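Local coordinates for protein adenosine deaminase (Burkholderia ambifaria, PDB 4GXW) that binds zinc and probably catalyses the hydrolytic deamination of adenine or a related purine, as a TIM-barrel amidohydrolase of the adenosine and AMP deaminase family, at residues 6-12 against 315-320; 65-69 against 304-308; 238-243 against 260-265. All blocks are in the same frame, centred on the assembly; numbering follows the deposited sequence.

Contact 1. Residues 6-12 against 315-320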
loop_
_atom_site.group_PDB
_atom_site.type_symbol
_atom_site.label_atom_id
_atom_site.label_comp_id
_atom_site.label_asym_id
_atom_site.label_seq_id
_atom_site.Cartn_x
_atom_site.Cartn_y
_atom_site.Cartn_z
ATOM N N PRO A 6 -0.894 13.330 -11.484
ATOM C CA PRO A 6 -1.459 12.249 -10.675
ATOM C C PRO A 6 -1.410 12.606 -9.191
ATOM O O PRO A 6 -0.420 13.181 -8.721
ATOM C CB PRO A 6 -0.527 11.066 -10.967
ATOM C CG PRO A 6 0.056 11.371 -12.315
ATOM C CD PRO A 6 0.210 12.867 -12.343
ATOM N N GLY A 7 -2.495 12.316 -8.479
ATOM C CA GLY A 7 -2.568 12.561 -7.048
ATOM C C GLY A 7 -2.541 14.030 -6.664
ATOM O O GLY A 7 -2.357 14.364 -5.495
ATOM N N ASN A 8 -2.727 14.907 -7.648
ATOM C CA ASN A 8 -2.639 16.350 -7.423
ATOM C C ASN A 8 -1.350 16.770 -6.720
ATOM O O ASN A 8 -1.341 17.724 -5.938
ATOM C CB ASN A 8 -3.861 16.870 -6.654
ATOM C CG ASN A 8 -5.163 16.619 -7.392
ATOM O OD1 ASN A 8 -5.187 16.510 -8.617
ATOM N ND2 ASN A 8 -6.257 16.531 -6.643
ATOM N N VAL A 9 -0.268 16.047 -6.993
ATOM C CA VAL A 9 1.041 16.390 -6.453
ATOM C C VAL A 9 1.587 17.604 -7.214
ATOM O O VAL A 9 1.066 17.953 -8.282
ATOM C CB VAL A 9 2.015 15.193 -6.551
ATOM C CG1 VAL A 9 1.413 13.953 -5.892
ATOM C CG2 VAL A 9 2.378 14.900 -8.008
ATOM N N PRO A 10 2.620 18.270 -6.667
ATOM C CA PRO A 10 3.196 19.405 -7.398
ATOM C C PRO A 10 3.637 19.039 -8.822
ATOM O O PRO A 10 4.104 17.925 -9.063
ATOM C CB PRO A 10 4.416 19.772 -6.551
ATOM C CG PRO A 10 4.003 19.407 -5.158
ATOM C CD PRO A 10 3.156 18.166 -5.295
ATOM N N ALA A 11 3.481 19.973 -9.755
ATOM C CA ALA A 11 3.819 19.719 -11.145
ATOM C C ALA A 11 5.296 19.367 -11.252
ATOM O O ALA A 11 6.119 19.893 -10.506
ATOM C CB ALA A 11 3.489 20.924 -12.002
ATOM N N ALA A 12 5.620 18.455 -12.160
ATOM C CA ALA A 12 7.006 18.032 -12.354
ATOM C C ALA A 12 7.893 19.211 -12.743
ATOM O O ALA A 12 7.491 20.051 -13.544
ATOM C CB ALA A 12 7.076 16.948 -13.407
ATOM N N GLU A 315 4.098 5.877 -12.702
ATOM C CA GLU A 315 4.415 7.072 -13.484
ATOM C C GLU A 315 5.182 8.114 -12.656
ATOM O O GLU A 315 6.193 8.652 -13.113
ATOM C CB GLU A 315 3.132 7.692 -14.040
ATOM C CG GLU A 315 3.349 9.046 -14.701
ATOM C CD GLU A 315 2.068 9.662 -15.223
ATOM O OE1 GLU A 315 1.136 8.900 -15.565
ATOM O OE2 GLU A 315 1.984 10.915 -15.293
ATOM N N LEU A 316 4.716 8.377 -11.432
ATOM C CA LEU A 316 5.350 9.383 -10.580
ATOM C C LEU A 316 6.822 9.094 -10.300
ATOM O O LEU A 316 7.635 10.014 -10.213
ATOM C CB LEU A 316 4.591 9.534 -9.257
ATOM C CG LEU A 316 3.229 10.221 -9.338
ATOM C CD1 LEU A 316 2.545 10.203 -7.976
ATOM C CD2 LEU A 316 3.361 11.647 -9.862
ATOM N N MET A 317 7.168 7.820 -10.149
ATOM C CA MET A 317 8.567 7.456 -9.923
ATOM C C MET A 317 9.462 7.943 -11.067
ATOM O O MET A 317 10.582 8.411 -10.846
ATOM C CB MET A 317 8.704 5.943 -9.756
ATOM C CG MET A 317 7.841 5.365 -8.657
ATOM S SD MET A 317 8.231 5.967 -6.999
ATOM C CE MET A 317 9.673 4.993 -6.609
ATOM N N PHE A 318 8.939 7.839 -12.284
ATOM C CA PHE A 318 9.619 8.265 -13.501
ATOM C C PHE A 318 9.507 9.778 -13.733
ATOM O O PHE A 318 10.491 10.433 -14.075
ATOM C CB PHE A 318 9.029 7.483 -14.683
ATOM C CG PHE A 318 9.638 7.815 -16.022
ATOM C CD1 PHE A 318 10.739 7.113 -16.491
ATOM C CD2 PHE A 318 9.086 8.801 -16.828
ATOM C CE1 PHE A 318 11.290 7.406 -17.731
ATOM C CE2 PHE A 318 9.631 9.095 -18.067
ATOM C CZ PHE A 318 10.737 8.399 -18.514
ATOM N N SER A 319 8.315 10.342 -13.555
ATOM C CA SER A 319 8.099 11.737 -13.939
ATOM C C SER A 319 8.661 12.733 -12.931
ATOM O O SER A 319 9.071 13.821 -13.306
ATOM C CB SER A 319 6.604 12.015 -14.140
ATOM O OG SER A 319 5.892 11.807 -12.931
ATOM N N HIS A 320 8.645 12.369 -11.654
ATOM C CA HIS A 320 9.012 13.313 -10.592
ATOM C C HIS A 320 10.264 12.936 -9.810
ATOM O O HIS A 320 10.983 13.820 -9.337
ATOM C CB HIS A 320 7.861 13.493 -9.597
ATOM C CG HIS A 320 6.709 14.289 -10.125
ATOM N ND1 HIS A 320 5.893 13.847 -11.146
ATOM C CD2 HIS A 320 6.229 15.501 -9.760
ATOM C CE1 HIS A 320 4.960 14.752 -11.387
ATOM N NE2 HIS A 320 5.141 15.766 -10.558
#
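The imidazole of His320 lies under the methyl of Ala12, whose CB sits over the ring face 3.8 Å from the His320 centroid in a CH-pi contact. Here the irregular N-terminal segment 6-12, turned at Gly7 and Asn8 and extended from Val9 onward, packs ahead of helix 20-28 against the C-terminal end of helix 310-319, an outer element of the TIM-barrel domain. Val9 approaches the same ring off-centre, its CG2 4.3 Å from the His320 centroid, and the same CG2 touches Leu316 CD2 at 3.9 Å. One helical turn back from His320, Leu316 also meets Pro6, with CB of Pro6 4.1 Å from CD2 of Leu316, while Pro6 CG rests 3.6 Å from Glu315 OE2. Leu272 and Trp280 cover Val9 and Pro10 from neighbouring helices. Polar contacts hold the histidine ring at both nitrogens. Its ND1 shares a 2.7 Å hydrogen bond with Ser319 OG, and at the ring edge His320 NE2 donates to the backbone O of Pro10 at 2.8 Å.

Contact 2. Residues 65-69 against 304-308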
loop_
_atom_site.group_PDB
_atom_site.type_symbol
_atom_site.label_atom_id
_atom_site.label_comp_id
_atom_site.label_asym_id
_atom_site.label_seq_id
_atom_site.Cartn_x
_atom_site.Cartn_y
_atom_site.Cartn_z
ATOM N N ALA A 65 -15.428 16.606 1.185
ATOM C CA ALA A 65 -14.229 17.036 1.891
ATOM C C ALA A 65 -13.413 15.783 2.200
ATOM O O ALA A 65 -12.181 15.827 2.256
ATOM C CB ALA A 65 -14.583 17.779 3.164
ATOM N N PHE A 66 -14.120 14.670 2.396
ATOM C CA PHE A 66 -13.496 13.362 2.585
ATOM C C PHE A 66 -12.666 12.967 1.361
ATOM O O PHE A 66 -11.562 12.439 1.496
ATOM C CB PHE A 66 -14.560 12.287 2.851
ATOM C CG PHE A 66 -15.006 12.198 4.288
ATOM C CD1 PHE A 66 -14.234 12.737 5.307
ATOM C CD2 PHE A 66 -16.197 11.561 4.620
ATOM C CE1 PHE A 66 -14.644 12.646 6.629
ATOM C CE2 PHE A 66 -16.611 11.468 5.940
ATOM C CZ PHE A 66 -15.834 12.013 6.944
ATOM N N TYR A 67 -13.202 13.232 0.170
ATOM C CA TYR A 67 -12.552 12.838 -1.083
ATOM C C TYR A 67 -11.753 13.949 -1.762
ATOM O O TYR A 67 -11.141 13.728 -2.808
ATOM C CB TYR A 67 -13.572 12.241 -2.065
ATOM C CG TYR A 67 -13.839 10.767 -1.820
ATOM C CD1 TYR A 67 -14.719 10.359 -0.829
ATOM C CD2 TYR A 67 -13.194 9.787 -2.569
ATOM C CE1 TYR A 67 -14.963 9.019 -0.595
ATOM C CE2 TYR A 67 -13.431 8.437 -2.345
ATOM C CZ TYR A 67 -14.312 8.060 -1.350
ATOM O OH TYR A 67 -14.560 6.730 -1.100
ATOM N N ALA A 68 -11.756 15.139 -1.169
ATOM C CA ALA A 68 -10.944 16.239 -1.681
ATOM C C ALA A 68 -9.474 16.016 -1.344
ATOM O O ALA A 68 -9.124 15.754 -0.192
ATOM C CB ALA A 68 -11.422 17.566 -1.115
ATOM N N ARG A 69 -8.621 16.120 -2.359
ATOM C CA ARG A 69 -7.190 15.903 -2.197
ATOM C C ARG A 69 -6.426 17.167 -2.591
ATOM O O ARG A 69 -6.162 17.403 -3.773
ATOM C CB ARG A 69 -6.746 14.709 -3.044
ATOM C CG ARG A 69 -5.285 14.334 -2.901
ATOM C CD ARG A 69 -4.968 13.860 -1.497
ATOM N NE ARG A 69 -3.628 13.286 -1.430
ATOM C CZ ARG A 69 -3.090 12.764 -0.333
ATOM N NH1 ARG A 69 -3.778 12.740 0.801
ATOM N NH2 ARG A 69 -1.863 12.256 -0.372
ATOM N N THR A 304 -8.085 5.623 -3.732
ATOM C CA THR A 304 -9.223 6.478 -4.064
ATOM C C THR A 304 -9.210 7.795 -3.295
ATOM O O THR A 304 -9.779 8.785 -3.752
ATOM C CB THR A 304 -10.562 5.770 -3.862
ATOM O OG1 THR A 304 -10.661 5.347 -2.498
ATOM C CG2 THR A 304 -10.681 4.578 -4.801
ATOM N N LEU A 305 -8.560 7.809 -2.135
ATOM C CA LEU A 305 -8.478 9.023 -1.323
ATOM C C LEU A 305 -7.281 9.893 -1.716
ATOM O O LEU A 305 -7.346 11.119 -1.628
ATOM C CB LEU A 305 -8.409 8.670 0.161
ATOM C CG LEU A 305 -9.614 7.892 0.692
ATOM C CD1 LEU A 305 -9.456 7.569 2.165
ATOM C CD2 LEU A 305 -10.909 8.648 0.458
ATOM N N HIS A 306 -6.200 9.260 -2.156
ATOM C CA HIS A 306 -5.026 9.973 -2.660
ATOM C C HIS A 306 -5.183 10.344 -4.133
ATOM O O HIS A 306 -4.350 11.063 -4.678
ATOM C CB HIS A 306 -3.764 9.118 -2.523
ATOM C CG HIS A 306 -3.221 9.039 -1.129
ATOM N ND1 HIS A 306 -1.928 8.630 -0.870
ATOM C CD2 HIS A 306 -3.783 9.300 0.073
ATOM C CE1 HIS A 306 -1.722 8.645 0.436
ATOM N NE2 HIS A 306 -2.829 9.049 1.031
ATOM N N LYS A 307 -6.235 9.838 -4.771
ATOM C CA LYS A 307 -6.458 10.042 -6.206
ATOM C C LYS A 307 -5.272 9.553 -7.030
ATOM O O LYS A 307 -4.775 10.263 -7.914
ATOM C CB LYS A 307 -6.743 11.513 -6.529
ATOM C CG LYS A 307 -7.967 12.087 -5.831
ATOM C CD LYS A 307 -8.158 13.559 -6.198
ATOM C CE LYS A 307 -9.328 14.181 -5.450
ATOM N NZ LYS A 307 -9.442 15.651 -5.671
ATOM N N VAL A 308 -4.821 8.338 -6.748
ATOM C CA VAL A 308 -3.717 7.736 -7.482
ATOM C C VAL A 308 -3.994 6.254 -7.730
ATOM O O VAL A 308 -4.280 5.504 -6.798
ATOM C CB VAL A 308 -2.357 7.973 -6.745
ATOM C CG1 VAL A 308 -2.341 7.320 -5.354
ATOM C CG2 VAL A 308 -1.172 7.510 -7.588
HETATM O O HOH W 1 -8.461 12.777 0.200
HETATM O O HOH W 2 -2.133 12.402 -3.536
#
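Arg69, Tyr67 and Leu305 carry most of this interface, which sets residues 65-69, running out of helix 62-67, beside the short, weakly bonded helix 303-306 close to the zinc site of the barrel. The guanidinium of Arg69 lies flat on the His306 ring, centres 3.9 Å apart and planes at 18°, while NH1 bonds to Ser269 and His306 ND1 to Thr267, fixing both stacked groups from outside. Leu305 sends CD2 over the face of the Tyr67 ring, 3.8 Å from its centroid, in a CH-pi contact; the hydroxyl of Tyr67 reaches Val42 O. Lys307, at positive phi just beyond the helix, runs its extended chain along the other segment, with CE 3.2 Å from Tyr67 O. No direct hydrogen bond joins the segments. Water 2 instead accepts from Arg69 NE at 2.7 Å and donates to His306 O at 2.8 Å. Stacking, the apolar Tyr67-Leu305 contact and a water bridge therefore link the two segments, leaving the outer nitrogens of Arg69 and ND1 of His306 to bond elsewhere.

Contact 3. Residues 238-243 against 260-265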
loop_
_atom_site.group_PDB
_atom_site.type_symbol
_atom_site.label_atom_id
_atom_site.label_comp_id
_atom_site.label_asym_id
_atom_site.label_seq_id
_atom_site.Cartn_x
_atom_site.Cartn_y
_atom_site.Cartn_z
ATOM N N ARG A 238 9.175 -7.511 5.716
ATOM C CA ARG A 238 9.398 -6.322 4.902
ATOM C C ARG A 238 8.965 -5.103 5.701
ATOM O O ARG A 238 8.401 -5.243 6.783
ATOM C CB ARG A 238 8.697 -6.406 3.533
ATOM C CG ARG A 238 7.188 -6.559 3.613
ATOM C CD ARG A 238 6.539 -6.639 2.216
ATOM N NE ARG A 238 5.082 -6.595 2.341
ATOM C CZ ARG A 238 4.226 -7.507 1.877
ATOM N NH1 ARG A 238 4.637 -8.562 1.188
ATOM N NH2 ARG A 238 2.932 -7.354 2.094
ATOM N N VAL A 239 9.264 -3.918 5.175
ATOM C CA VAL A 239 8.987 -2.665 5.857
ATOM C C VAL A 239 8.076 -1.786 5.016
ATOM O O VAL A 239 8.257 -1.680 3.806
ATOM C CB VAL A 239 10.308 -1.900 6.145
ATOM C CG1 VAL A 239 10.034 -0.537 6.744
ATOM C CG2 VAL A 239 11.198 -2.699 7.067
ATOM N N ASP A 240 7.099 -1.154 5.659
ATOM C CA ASP A 240 6.250 -0.158 5.011
ATOM C C ASP A 240 6.727 1.261 5.309
ATOM O O ASP A 240 6.860 1.663 6.469
ATOM C CB ASP A 240 4.781 -0.367 5.384
ATOM C CG ASP A 240 4.304 -1.756 5.026
ATOM O OD1 ASP A 240 4.396 -2.136 3.830
ATOM O OD2 ASP A 240 3.877 -2.489 5.953
ATOM N N HIS A 241 7.006 1.988 4.225
ATOM C CA HIS A 241 7.576 3.339 4.213
ATOM C C HIS A 241 9.082 3.292 4.494
ATOM O O HIS A 241 9.888 3.115 3.577
ATOM C CB HIS A 241 6.849 4.316 5.149
ATOM C CG HIS A 241 5.403 4.540 4.809
ATOM N ND1 HIS A 241 4.978 4.995 3.576
ATOM C CD2 HIS A 241 4.285 4.392 5.562
ATOM C CE1 HIS A 241 3.660 5.121 3.590
ATOM N NE2 HIS A 241 3.216 4.763 4.784
ATOM N N GLY A 242 9.465 3.425 5.755
ATOM C CA GLY A 242 10.860 3.347 6.143
ATOM C C GLY A 242 11.709 4.560 5.838
ATOM O O GLY A 242 12.921 4.487 5.977
ATOM N N TYR A 243 11.086 5.686 5.494
ATOM C CA TYR A 243 11.794 6.817 4.873
ATOM C C TYR A 243 12.968 7.354 5.674
ATOM O O TYR A 243 14.021 7.675 5.108
ATOM C CB TYR A 243 10.830 7.973 4.538
ATOM C CG TYR A 243 9.654 7.508 3.730
ATOM C CD1 TYR A 243 9.844 6.850 2.519
ATOM C CD2 TYR A 243 8.355 7.692 4.179
ATOM C CE1 TYR A 243 8.767 6.381 1.785
ATOM C CE2 TYR A 243 7.270 7.242 3.444
ATOM C CZ TYR A 243 7.486 6.575 2.253
ATOM O OH TYR A 243 6.433 6.082 1.515
ATOM N N ILE A 260 16.167 -6.444 2.423
ATOM C CA ILE A 260 14.858 -6.080 2.963
ATOM C C ILE A 260 14.115 -5.178 1.977
ATOM O O ILE A 260 14.654 -4.165 1.540
ATOM C CB ILE A 260 15.001 -5.311 4.306
ATOM C CG1 ILE A 260 15.810 -6.119 5.326
ATOM C CG2 ILE A 260 13.629 -4.908 4.857
ATOM C CD1 ILE A 260 15.299 -7.512 5.544
ATOM N N VAL A 261 12.881 -5.541 1.632
ATOM C CA VAL A 261 12.080 -4.717 0.726
ATOM C C VAL A 261 11.283 -3.651 1.491
ATOM O O VAL A 261 10.669 -3.938 2.525
ATOM C CB VAL A 261 11.125 -5.568 -0.158
ATOM C CG1 VAL A 261 10.244 -4.675 -1.015
ATOM C CG2 VAL A 261 11.923 -6.535 -1.041
ATOM N N PHE A 262 11.315 -2.422 0.979
ATOM C CA PHE A 262 10.595 -1.288 1.554
ATOM C C PHE A 262 9.468 -0.897 0.602
ATOM O O PHE A 262 9.719 -0.577 -0.563
ATOM C CB PHE A 262 11.539 -0.084 1.712
ATOM C CG PHE A 262 12.607 -0.288 2.744
ATOM C CD1 PHE A 262 13.715 -1.084 2.471
ATOM C CD2 PHE A 262 12.509 0.309 3.985
ATOM C CE1 PHE A 262 14.705 -1.279 3.428
ATOM C CE2 PHE A 262 13.500 0.114 4.952
ATOM C CZ PHE A 262 14.593 -0.677 4.670
ATOM N N THR A 263 8.229 -0.917 1.081
ATOM C CA THR A 263 7.129 -0.444 0.259
ATOM C C THR A 263 7.103 1.070 0.397
ATOM O O THR A 263 7.214 1.600 1.499
ATOM C CB THR A 263 5.779 -1.098 0.636
ATOM O OG1 THR A 263 5.342 -0.618 1.913
ATOM C CG2 THR A 263 5.894 -2.619 0.668
ATOM N N VAL A 264 6.997 1.771 -0.722
ATOM C CA VAL A 264 7.034 3.236 -0.698
ATOM C C VAL A 264 5.825 3.809 -1.418
ATOM O O VAL A 264 5.216 3.147 -2.271
ATOM C CB VAL A 264 8.360 3.798 -1.285
ATOM C CG1 VAL A 264 9.576 3.282 -0.486
ATOM C CG2 VAL A 264 8.480 3.458 -2.774
ATOM N N VAL A 265 5.476 5.038 -1.058
ATOM C CA VAL A 265 4.244 5.656 -1.518
ATOM C C VAL A 265 4.573 7.074 -1.977
ATOM O O VAL A 265 4.767 7.972 -1.153
ATOM C CB VAL A 265 3.196 5.687 -0.373
ATOM C CG1 VAL A 265 1.908 6.351 -0.834
ATOM C CG2 VAL A 265 2.937 4.269 0.157
#
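Strands 238-239 and 261-264 run parallel as neighbours in the TIM barrel, joined by a beta-alpha-beta crossover through helix 249-258. The backbone ladder is regular: Val239 N donates to Val261 O at 3.0 Å, Thr263 N to Val239 O at 2.8 Å, and His241 N to Thr263 O at 2.8 Å. Val239 and Phe262 share one face of the sheet. With chi1 at t, Val239 sets CB 3.8 Å from Phe262 CD2 and CG2 4.0 Å from Ile260 CG2. On the other face the m rotamer of Asp240 and the p rotamer of Thr263 bring their polar ends together, and Thr263 OG1 donates to Asp240 OD1 at 2.6 Å. The same OG1 bonds to the zinc ligand His35, and Asp240 OD2 to Thr214.

The chain then turns a corner. His241 takes phi 77°, and its m rotamer carries the ring to within about 4 Å of the zinc ion, where CE1 also meets Val265 CG2 at 3.6 Å. Gly242 passes the edge of the Phe262 ring, its CA 4.1 Å from CD2 of Phe262; a CB would clash with that ring. Tyr243, also m, swings back so that its OH accepts from Val265 N at 2.9 Å and shares a 2.7 Å hydrogen bond with His241 ND1. Arg238 lies at the far end, salt-bridged to Glu114. The strand ends thus carry a polar network that reaches the zinc ligand His35 through Thr263, consistent with a part in orienting it, and ties His241 to Tyr243 beside the metal.

In the fold
All three contacts belong to one TIM-barrel chain, and they are nested along it: contact 3 lies inside the loop closed by contact 2, which lies inside that closed by contact 1. Their closeness to the zinc site differs. In contact 3 the His241 side chain is about 4 Å from the metal, in contact 2 that of His306 is about 7 Å from it, and in contact 1 Leu316 stays about 11 Å from the ligand Asp301, side chain to side chain. Contacts 1 and 2, centres 16 Å apart, meet where Asn8 ND2 lies 3.0 Å from Arg69 O, a probable hydrogen bond. Contact 1 reaches contact 3 through Met317 CE, 4.3 Å from Val264 CG2.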